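PDB 7M1B: galactose-binding-like protein from Bacteroides thetaiotaomicron, which probably binds carbohydrate and belongs to the SusE-like family, some members of which may also degrade glycans. Local coordinates for residues Ser230-His236 against Met371-Trp375; Phe213-Ile219 against Val256-Asp261; Gly237-Tyr243 against Arg276-Gly280. Residue numbers count along the deposited sequence, not the author numbering.

Interaction 1 of 3, residues Ser230-His236 against Met371-Trp375; sequences SLFNGDH and MQQLW
Residues 230-236 leave a short 3-10 segment at Leu-231 and continue as a loop that curls over the side-chain amide of Gln-373, on strand 370-380, with the CA atoms of Leu-231 and Gln-373 4.1 Å apart. The one backbone bond runs from Leu-374 N to Leu-231 O (2.9 Å). Gln-373 (chi1 t, chi2 p) supplies most of the rest: OE1 takes Gly-234 N (2.8 Å) and Trp-375 NE1 (3.0 Å), while NE2 gives to Asn-233 OD1 (3.3 Å), to Gln-372 O (3.0 Å) and weakly to Ser-230 O (3.2 Å). Asn-233 OD1 also accepts Asp-235 N (2.9 Å), an Asx turn. Apolar packing joins Leu-231 CD1 to Leu-374 CD1 (3.7 Å) and Phe-232 CE1 to Leu-374 CB (3.8 Å). Among the rings, the Trp-375 edge meets the His-236 face, centroids 4.8 Å apart, planes at 69°; His-236 ND1 is tied to Gly-234 O (2.9 Å). Gln-372 and Gln-373 together face Trp-274 on the adjoining strand, a classic beta bulge in the sheet of a galactose-binding-like domain.

Interaction 2 of 3, residues Phe213-Ile219 against Val256-Asp261; sequences FYLANDI and VWFTFD
Residues 256-261 form extended strand, and 213-219 is an irregular loop that meets it in antiparallel sense at its two ends and arches off it between them. Phe-213 CA lies 4.4 Å from Phe-260 CA, and Phe-213 N bonds to Thr-259 O (3.1 Å). The loop then lifts into a type I turn from Leu-215 to Asp-218, closed by Asp-218 N to Leu-215 O (3.0 Å), and returns where Ile-219 N reaches Trp-257 O (2.9 Å).

Asp-218 (chi1 m) holds the arch to the strand: its OD2 accepts Thr-259 OG1 (2.8 Å) and, from inside the turn, Leu-215 N (2.9 Å). A water joins Asp-218 OD2 (2.8 Å) to Thr-259 N (2.9 Å), and another joins Asn-217 O (2.9 Å) to Trp-257 N (3.0 Å). Trp-257, chi1 p, turns its indole so that NE1 gives to Asn-217 OD1 (2.9 Å). Ile-219 packs CG2 on Val-256 CB (3.7 Å), and Phe-213 sets CD1 3.8 Å from Asp-261 CB.

The loop continues from strand 211-212, which pairs antiparallel with strand 256-274. That long strand bonds in turn to strand 352-362, whose Arg-356 forms a salt bridge with Asp-218. Asp-261 OD1 accepts Gly-263 N and makes a salt bridge with Arg-353, while Phe-258 meets Phe-357 with ring planes nearly parallel.

Interaction 3 of 3, residues Gly237-Tyr243 against Arg276-Gly280; sequences GLNSWNY and RSMGG. With EDO (1,2-ethanediol), chain B.
Two tight turns face each other: a type I turn from Gly-237 to Ser-240, and a type I' turn from Ser-277 to Gly-280 that puts Met-278 at phi 54°, psi 47°. Asn-239 and Gly-279 lie closest, CA to CA 4.6 Å. Each turn is closed by its own backbone bond, Ser-240 N to Gly-237 O and Gly-280 N to Ser-277 O, both 3.1 Å.

Between them, Gly-279 N gives to Leu-238 O (2.9 Å) and Met-278 N to Ser-240 O (3.2 Å). Ser-277 OG, chi1 p, lies 2.9 Å from both Gly-237 O and Leu-238 O, so its single proton has two candidate acceptors. One water donates to Ser-240 O and Asn-242 O (2.7 Å each) and accepts Ser-277 N (3.1 Å). Ser-240 OG takes Asn-242 N (3.0 Å), an ST turn, and also pairs with Asp-235. Arg-276 NH1 bonds to O2 of a 1,2-ethanediol (2.9 Å), probably from the crystallisation liquor, and NH2 to the carbonyl of Ala-286; Tyr-243 OH is satisfied by Ala-224 O.

Met-278, at a corner of the type I' turn, packs on Trp-241, which directly follows the type I turn: CG and SD lie 3.7 and 4.2 Å from the five-membered ring centroid, while CE touches Tyr-243 CD2 (3.5 Å). A CH-pi and a Met-aromatic contact thus join two loops lying side by side in the galactose-binding-like domain.

Going from the N terminus, residues 213-219 come first, and interaction 2 closes a loop of 36 intervening residues at strand 256-274. Before that return the chain has already passed through 230-236 and 237-243, so interaction 2 crosses both other contacts. Residues 237-243 find their partner just past strand 256-274, 32 residues on, which nests interaction 3 inside the 134-residue loop that interaction 1 closes at strand 370-380. Interactions 1 and 3 are directly joined: Gln-372 bonds to Gly-237 N, and Asp-235 to Ser-240. Interactions 1 and 2 reach one antiparallel sheet through neighbouring strands 370-380 and 256-274, meeting where Phe-260 packs against Phe-232 and Leu-374; 2 and 3 do not touch, nearest atoms about 10 Å apart.

Interaction 1 of 3, residues Ser230-His236 against Met371-Trp375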
loop_
_atom_site.group_PDB
_atom_site.type_symbol
_atom_site.label_atom_id
_atom_site.label_comp_id
_atom_site.label_asym_id
_atom_site.label_seq_id
_atom_site.Cartn_x
_atom_site.Cartn_y
_atom_site.Cartn_z
ATOM N N SER A 230 -10.857 16.631 1.243
ATOM C CA SER A 230 -9.773 17.574 1.055
ATOM C C SER A 230 -8.446 16.890 0.813
ATOM O O SER A 230 -7.521 17.491 0.239
ATOM C CB SER A 230 -9.713 18.431 2.310
ATOM O OG SER A 230 -10.837 19.317 2.363
ATOM N N LEU A 231 -8.297 15.603 1.231
ATOM C CA LEU A 231 -7.022 14.960 0.940
ATOM C C LEU A 231 -6.820 14.642 -0.537
ATOM O O LEU A 231 -5.697 14.277 -0.944
ATOM C CB LEU A 231 -6.837 13.650 1.720
ATOM C CG LEU A 231 -6.969 13.783 3.259
ATOM C CD1 LEU A 231 -6.674 12.370 3.842
ATOM C CD2 LEU A 231 -5.905 14.821 3.770
ATOM N N PHE A 232 -7.857 14.887 -1.348
ATOM C CA PHE A 232 -7.763 14.494 -2.755
ATOM C C PHE A 232 -8.173 15.664 -3.648
ATOM O O PHE A 232 -8.472 15.415 -4.830
ATOM C CB PHE A 232 -8.812 13.366 -2.960
ATOM C CG PHE A 232 -8.729 12.244 -1.945
ATOM C CD1 PHE A 232 -7.581 11.455 -1.788
ATOM C CD2 PHE A 232 -9.780 12.098 -0.993
ATOM C CE1 PHE A 232 -7.511 10.438 -0.835
ATOM C CE2 PHE A 232 -9.671 11.091 -0.029
ATOM C CZ PHE A 232 -8.548 10.304 0.111
ATOM N N ASN A 233 -7.936 16.886 -3.188
ATOM C CA ASN A 233 -8.371 18.051 -3.982
ATOM C C ASN A 233 -7.234 18.696 -4.826
ATOM O O ASN A 233 -7.416 19.767 -5.431
ATOM C CB ASN A 233 -9.072 19.066 -3.100
ATOM C CG ASN A 233 -8.156 19.683 -2.080
ATOM O OD1 ASN A 233 -6.937 19.440 -2.082
ATOM N ND2 ASN A 233 -8.741 20.419 -1.140
ATOM N N GLY A 234 -6.029 18.170 -4.719
ATOM C CA GLY A 234 -4.843 18.622 -5.443
ATOM C C GLY A 234 -4.032 19.668 -4.678
ATOM O O GLY A 234 -2.916 19.955 -5.093
ATOM N N ASP A 235 -4.550 20.253 -3.584
ATOM C CA ASP A 235 -3.870 21.383 -2.922
ATOM C C ASP A 235 -2.870 20.783 -1.926
ATOM O O ASP A 235 -3.230 20.166 -0.929
ATOM C CB ASP A 235 -4.889 22.258 -2.175
ATOM C CG ASP A 235 -4.342 23.529 -1.466
ATOM O OD1 ASP A 235 -3.097 23.853 -1.498
ATOM O OD2 ASP A 235 -5.180 24.252 -0.856
ATOM N N HIS A 236 -1.580 21.009 -2.183
ATOM C CA HIS A 236 -0.561 20.472 -1.285
ATOM C C HIS A 236 0.704 21.341 -1.410
ATOM O O HIS A 236 0.741 22.262 -2.240
ATOM C CB HIS A 236 -0.279 19.021 -1.665
ATOM C CG HIS A 236 0.417 18.881 -2.997
ATOM N ND1 HIS A 236 -0.291 19.168 -4.210
ATOM C CD2 HIS A 236 1.709 18.723 -3.343
ATOM C CE1 HIS A 236 0.575 19.039 -5.244
ATOM N NE2 HIS A 236 1.784 18.729 -4.722
ATOM N N MET A 371 -4.032 15.548 8.151
ATOM C CA MET A 371 -3.116 15.359 6.995
ATOM C C MET A 371 -3.445 16.330 5.883
ATOM O O MET A 371 -4.475 16.944 5.909
ATOM C CB MET A 371 -3.240 13.924 6.508
ATOM C CG MET A 371 -2.472 12.946 7.496
ATOM S SD MET A 371 -0.638 13.257 7.971
ATOM C CE MET A 371 0.080 12.635 6.452
ATOM N N GLN A 372 -2.580 16.389 4.828
ATOM C CA GLN A 372 -2.800 17.434 3.804
ATOM C C GLN A 372 -3.277 16.776 2.505
ATOM O O GLN A 372 -4.081 17.363 1.770
ATOM C CB GLN A 372 -1.472 18.171 3.479
ATOM C CG GLN A 372 -1.587 19.340 2.522
ATOM C CD GLN A 372 -0.187 19.881 2.338
ATOM O OE1 GLN A 372 0.602 19.386 1.497
ATOM N NE2 GLN A 372 0.146 20.936 3.065
ATOM N N GLN A 373 -2.726 15.615 2.138
ATOM C CA GLN A 373 -2.974 15.106 0.758
ATOM C C GLN A 373 -2.568 13.640 0.661
ATOM O O GLN A 373 -1.565 13.258 1.290
ATOM C CB GLN A 373 -2.194 15.955 -0.271
ATOM C CG GLN A 373 -2.714 15.774 -1.704
ATOM C CD GLN A 373 -3.941 16.585 -2.136
ATOM O OE1 GLN A 373 -4.452 16.357 -3.225
ATOM N NE2 GLN A 373 -4.628 17.260 -1.223
ATOM N N LEU A 374 -3.290 12.853 -0.191
ATOM C CA LEU A 374 -2.888 11.449 -0.450
ATOM C C LEU A 374 -3.107 11.182 -1.942
ATOM O O LEU A 374 -4.211 11.519 -2.448
ATOM C CB LEU A 374 -3.829 10.487 0.265
ATOM C CG LEU A 374 -3.745 10.487 1.774
ATOM C CD1 LEU A 374 -4.832 9.561 2.331
ATOM C CD2 LEU A 374 -2.344 9.996 2.182
ATOM N N TRP A 375 -2.021 10.856 -2.655
ATOM C CA TRP A 375 -2.180 10.469 -4.053
ATOM C C TRP A 375 -1.881 8.987 -4.210
ATOM O O TRP A 375 -0.841 8.551 -3.774
ATOM C CB TRP A 375 -1.218 11.273 -4.936
ATOM C CG TRP A 375 -1.569 12.727 -5.105
ATOM C CD1 TRP A 375 -2.611 13.384 -4.507
ATOM C CD2 TRP A 375 -0.784 13.686 -5.834
ATOM N NE1 TRP A 375 -2.559 14.706 -4.880
ATOM C CE2 TRP A 375 -1.443 14.917 -5.688
ATOM C CE3 TRP A 375 0.359 13.614 -6.683
ATOM C CZ2 TRP A 375 -0.962 16.094 -6.292
ATOM C CZ3 TRP A 375 0.791 14.788 -7.276
ATOM C CH2 TRP A 375 0.156 16.024 -7.097
#

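Interaction 2 of 3, residues Phe213-Ile219 against Val256-Asp261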
loop_
_atom_site.group_PDB
_atom_site.type_symbol
_atom_site.label_atom_id
_atom_site.label_comp_id
_atom_site.label_asym_id
_atom_site.label_seq_id
_atom_site.Cartn_x
_atom_site.Cartn_y
_atom_site.Cartn_z
ATOM N N PHE A 213 -16.029 7.816 2.833
ATOM C CA PHE A 213 -16.932 6.668 2.948
ATOM C C PHE A 213 -17.042 6.312 4.431
ATOM O O PHE A 213 -16.435 5.326 4.922
ATOM C CB PHE A 213 -16.440 5.492 2.084
ATOM C CG PHE A 213 -17.541 4.555 1.658
ATOM C CD1 PHE A 213 -18.324 4.822 0.531
ATOM C CD2 PHE A 213 -17.896 3.457 2.446
ATOM C CE1 PHE A 213 -19.363 3.970 0.176
ATOM C CE2 PHE A 213 -18.985 2.666 2.108
ATOM C CZ PHE A 213 -19.691 2.883 0.950
ATOM N N TYR A 214 -17.825 7.110 5.142
ATOM C CA TYR A 214 -17.826 7.126 6.621
ATOM C C TYR A 214 -18.602 5.907 7.163
ATOM O O TYR A 214 -19.746 5.674 6.811
ATOM C CB TYR A 214 -18.464 8.417 7.122
ATOM C CG TYR A 214 -18.548 8.515 8.630
ATOM C CD1 TYR A 214 -17.409 8.519 9.437
ATOM C CD2 TYR A 214 -19.791 8.731 9.197
ATOM C CE1 TYR A 214 -17.540 8.666 10.819
ATOM C CE2 TYR A 214 -19.917 8.960 10.554
ATOM C CZ TYR A 214 -18.801 8.822 11.371
ATOM O OH TYR A 214 -18.944 9.043 12.733
ATOM N N LEU A 215 -17.887 5.039 7.911
ATOM C CA LEU A 215 -18.447 3.889 8.594
ATOM C C LEU A 215 -18.574 4.177 10.106
ATOM O O LEU A 215 -17.911 5.063 10.630
ATOM C CB LEU A 215 -17.583 2.666 8.293
ATOM C CG LEU A 215 -17.392 2.429 6.778
ATOM C CD1 LEU A 215 -16.529 1.199 6.614
ATOM C CD2 LEU A 215 -18.753 2.210 6.102
ATOM N N ALA A 216 -19.441 3.384 10.784
ATOM C CA ALA A 216 -19.882 3.829 12.110
ATOM C C ALA A 216 -18.793 3.932 13.193
ATOM O O ALA A 216 -18.978 4.648 14.200
ATOM C CB ALA A 216 -21.065 2.991 12.564
ATOM N N ASN A 217 -17.744 3.124 13.078
ATOM C CA ASN A 217 -16.672 3.171 14.050
ATOM C C ASN A 217 -15.407 3.877 13.513
ATOM O O ASN A 217 -14.326 3.798 14.162
ATOM C CB ASN A 217 -16.308 1.740 14.438
ATOM C CG ASN A 217 -15.809 0.885 13.288
ATOM O OD1 ASN A 217 -15.510 1.366 12.205
ATOM N ND2 ASN A 217 -15.577 -0.400 13.523
ATOM N N ASP A 218 -15.607 4.794 12.547
ATOM C CA ASP A 218 -14.465 5.535 12.029
ATOM C C ASP A 218 -14.337 6.860 12.793
ATOM O O ASP A 218 -15.292 7.354 13.431
ATOM C CB ASP A 218 -14.766 6.013 10.603
ATOM C CG ASP A 218 -14.717 4.945 9.540
ATOM O OD1 ASP A 218 -14.353 3.767 9.844
ATOM O OD2 ASP A 218 -15.035 5.229 8.412
ATOM N N ILE A 219 -13.103 7.401 12.870
ATOM C CA ILE A 219 -12.949 8.791 13.330
ATOM C C ILE A 219 -13.520 9.706 12.263
ATOM O O ILE A 219 -13.359 9.447 11.057
ATOM C CB ILE A 219 -11.489 9.196 13.686
ATOM C CG1 ILE A 219 -10.513 8.997 12.515
ATOM C CG2 ILE A 219 -11.010 8.403 14.924
ATOM C CD1 ILE A 219 -9.110 9.554 12.750
ATOM N N VAL A 256 -6.838 3.954 15.629
ATOM C CA VAL A 256 -8.088 4.501 15.109
ATOM C C VAL A 256 -8.031 4.444 13.590
ATOM O O VAL A 256 -6.965 4.221 13.049
ATOM C CB VAL A 256 -8.274 5.954 15.569
ATOM C CG1 VAL A 256 -8.372 6.051 17.114
ATOM C CG2 VAL A 256 -7.186 6.901 15.029
ATOM N N TRP A 257 -9.141 4.737 12.883
ATOM C CA TRP A 257 -9.072 4.556 11.431
ATOM C C TRP A 257 -10.103 5.503 10.765
ATOM O O TRP A 257 -11.174 5.826 11.333
ATOM C CB TRP A 257 -9.342 3.072 11.038
ATOM C CG TRP A 257 -10.545 2.474 11.718
ATOM C CD1 TRP A 257 -11.855 2.520 11.328
ATOM C CD2 TRP A 257 -10.501 1.675 12.904
ATOM N NE1 TRP A 257 -12.672 1.864 12.230
ATOM C CE2 TRP A 257 -11.843 1.292 13.191
ATOM C CE3 TRP A 257 -9.449 1.268 13.761
ATOM C CZ2 TRP A 257 -12.174 0.527 14.326
ATOM C CZ3 TRP A 257 -9.789 0.497 14.875
ATOM C CH2 TRP A 257 -11.128 0.107 15.136
ATOM N N PHE A 258 -9.851 5.789 9.491
ATOM C CA PHE A 258 -10.826 6.430 8.631
ATOM C C PHE A 258 -10.889 5.669 7.305
ATOM O O PHE A 258 -10.013 4.859 7.007
ATOM C CB PHE A 258 -10.599 7.936 8.401
ATOM C CG PHE A 258 -9.261 8.285 7.773
ATOM C CD1 PHE A 258 -8.983 7.966 6.472
ATOM C CD2 PHE A 258 -8.262 8.920 8.496
ATOM C CE1 PHE A 258 -7.756 8.286 5.894
ATOM C CE2 PHE A 258 -7.047 9.263 7.927
ATOM C CZ PHE A 258 -6.773 8.920 6.626
ATOM N N THR A 259 -11.998 5.898 6.579
ATOM C CA THR A 259 -12.381 5.103 5.416
ATOM C C THR A 259 -12.733 6.009 4.259
ATOM O O THR A 259 -13.499 6.975 4.426
ATOM C CB THR A 259 -13.612 4.183 5.666
ATOM O OG1 THR A 259 -13.415 3.516 6.923
ATOM C CG2 THR A 259 -13.833 3.206 4.541
ATOM N N PHE A 260 -12.190 5.675 3.062
ATOM C CA PHE A 260 -12.653 6.443 1.908
ATOM C C PHE A 260 -12.839 5.502 0.704
ATOM O O PHE A 260 -12.457 4.325 0.754
ATOM C CB PHE A 260 -11.679 7.573 1.520
ATOM C CG PHE A 260 -10.244 7.209 1.273
ATOM C CD1 PHE A 260 -9.869 6.849 -0.010
ATOM C CD2 PHE A 260 -9.308 7.179 2.306
ATOM C CE1 PHE A 260 -8.511 6.600 -0.270
ATOM C CE2 PHE A 260 -7.971 6.896 2.044
ATOM C CZ PHE A 260 -7.561 6.609 0.748
ATOM N N ASP A 261 -13.528 6.005 -0.304
ATOM C CA ASP A 261 -13.819 5.245 -1.527
ATOM C C ASP A 261 -12.921 5.846 -2.610
ATOM O O ASP A 261 -13.091 7.033 -2.985
ATOM C CB ASP A 261 -15.332 5.370 -1.810
ATOM C CG ASP A 261 -15.834 4.658 -3.048
ATOM O OD1 ASP A 261 -15.002 4.006 -3.677
ATOM O OD2 ASP A 261 -17.041 4.872 -3.426
HETATM O O HOH W 1 -11.586 4.636 14.560
HETATM O O HOH W 2 -14.324 7.578 7.156
#

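Interaction 3 of 3, residues Gly237-Tyr243 against Arg276-Gly280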
loop_
_atom_site.group_PDB
_atom_site.type_symbol
_atom_site.label_atom_id
_atom_site.label_comp_id
_atom_site.label_asym_id
_atom_site.label_seq_id
_atom_site.Cartn_x
_atom_site.Cartn_y
_atom_site.Cartn_z
ATOM N N GLY A 237 1.654 21.120 -0.479
ATOM C CA GLY A 237 2.971 21.724 -0.508
ATOM C C GLY A 237 3.208 22.574 0.739
ATOM O O GLY A 237 2.312 22.754 1.623
ATOM N N LEU A 238 4.410 23.116 0.817
ATOM C CA LEU A 238 4.923 23.779 2.021
ATOM C C LEU A 238 4.004 24.877 2.477
ATOM O O LEU A 238 3.642 24.954 3.676
ATOM C CB LEU A 238 6.308 24.341 1.733
ATOM C CG LEU A 238 6.968 25.006 2.935
ATOM C CD1 LEU A 238 7.243 23.979 4.081
ATOM C CD2 LEU A 238 8.318 25.646 2.482
ATOM N N ASN A 239 3.568 25.724 1.530
ATOM C CA ASN A 239 2.806 26.914 1.837
ATOM C C ASN A 239 1.280 26.698 1.829
ATOM O O ASN A 239 0.517 27.649 1.822
ATOM C CB ASN A 239 3.241 28.109 0.997
ATOM C CG ASN A 239 4.534 28.722 1.470
ATOM O OD1 ASN A 239 4.959 28.452 2.603
ATOM N ND2 ASN A 239 5.179 29.497 0.602
ATOM N N SER A 240 0.841 25.461 1.628
ATOM C CA SER A 240 -0.578 25.152 1.563
ATOM C C SER A 240 -1.244 25.207 2.945
ATOM O O SER A 240 -0.638 24.751 3.952
ATOM C CB SER A 240 -0.739 23.791 0.991
ATOM O OG SER A 240 -2.112 23.388 0.967
ATOM N N TRP A 241 -2.475 25.717 2.931
ATOM C CA TRP A 241 -3.351 25.697 4.131
ATOM C C TRP A 241 -4.364 24.539 4.043
ATOM O O TRP A 241 -5.331 24.449 4.840
ATOM C CB TRP A 241 -4.072 27.071 4.328
ATOM C CG TRP A 241 -3.459 27.801 5.504
ATOM C CD1 TRP A 241 -4.062 28.027 6.728
ATOM C CD2 TRP A 241 -2.137 28.368 5.608
ATOM N NE1 TRP A 241 -3.187 28.681 7.534
ATOM C CE2 TRP A 241 -2.001 28.871 6.902
ATOM C CE3 TRP A 241 -1.023 28.403 4.741
ATOM C CZ2 TRP A 241 -0.853 29.520 7.343
ATOM C CZ3 TRP A 241 0.149 28.998 5.186
ATOM C CH2 TRP A 241 0.223 29.533 6.485
ATOM N N ASN A 242 -4.191 23.609 3.087
ATOM C CA ASN A 242 -5.199 22.545 2.960
ATOM C C ASN A 242 -4.986 21.422 3.985
ATOM O O ASN A 242 -3.867 21.185 4.454
ATOM C CB ASN A 242 -4.946 21.866 1.611
ATOM C CG ASN A 242 -6.070 20.910 1.234
ATOM O OD1 ASN A 242 -7.234 21.270 1.307
ATOM N ND2 ASN A 242 -5.778 19.631 1.049
ATOM N N TYR A 243 -6.112 20.814 4.414
ATOM C CA TYR A 243 -5.932 19.651 5.282
ATOM C C TYR A 243 -7.297 18.968 5.397
ATOM O O TYR A 243 -8.309 19.506 4.998
ATOM C CB TYR A 243 -5.619 20.115 6.737
ATOM C CG TYR A 243 -6.494 21.233 7.270
ATOM C CD1 TYR A 243 -7.808 21.000 7.772
ATOM C CD2 TYR A 243 -6.014 22.539 7.341
ATOM C CE1 TYR A 243 -8.619 22.041 8.230
ATOM C CE2 TYR A 243 -6.807 23.579 7.781
ATOM C CZ TYR A 243 -8.077 23.324 8.306
ATOM O OH TYR A 243 -8.804 24.392 8.696
ATOM N N ARG A 276 0.026 18.058 6.963
ATOM C CA ARG A 276 -0.423 19.467 6.961
ATOM C C ARG A 276 0.818 20.283 7.358
ATOM O O ARG A 276 1.645 19.902 8.203
ATOM C CB ARG A 276 -1.536 19.617 8.038
ATOM C CG ARG A 276 -1.925 21.070 8.318
ATOM C CD ARG A 276 -1.131 21.669 9.467
ATOM N NE ARG A 276 -1.454 20.974 10.750
ATOM C CZ ARG A 276 -2.420 21.392 11.606
ATOM N NH1 ARG A 276 -3.102 22.541 11.372
ATOM N NH2 ARG A 276 -2.662 20.648 12.645
ATOM N N SER A 277 0.949 21.483 6.755
ATOM C CA SER A 277 2.210 22.203 6.769
ATOM C C SER A 277 2.043 23.636 7.257
ATOM O O SER A 277 2.686 24.004 8.242
ATOM C CB SER A 277 2.814 22.133 5.392
ATOM O OG SER A 277 1.864 22.743 4.483
ATOM N N MET A 278 1.264 24.497 6.535
ATOM C CA MET A 278 1.026 25.885 6.896
ATOM C C MET A 278 2.350 26.619 7.090
ATOM O O MET A 278 2.555 27.390 8.050
ATOM C CB MET A 278 0.146 25.977 8.165
ATOM C CG MET A 278 -1.220 25.390 7.890
ATOM S SD MET A 278 -2.204 25.453 9.327
ATOM C CE MET A 278 -3.587 24.678 8.673
ATOM N N GLY A 279 3.236 26.418 6.126
ATOM C CA GLY A 279 4.518 27.098 6.146
ATOM C C GLY A 279 5.691 26.237 6.648
ATOM O O GLY A 279 6.867 26.581 6.486
ATOM N N GLY A 280 5.385 25.104 7.251
ATOM C CA GLY A 280 6.330 24.097 7.710
ATOM C C GLY A 280 6.331 23.840 9.223
ATOM O O GLY A 280 6.816 22.776 9.653
HETATM C C1 EDO B . -6.616 25.199 11.558
HETATM O O1 EDO B . -5.321 25.789 11.521
HETATM C C2 EDO B . -6.508 23.749 11.872
HETATM O O2 EDO B . -5.475 23.336 12.818
HETATM O O HOH W 3 7.200 28.920 4.081
HETATM O O HOH W 4 -1.493 22.393 5.071
#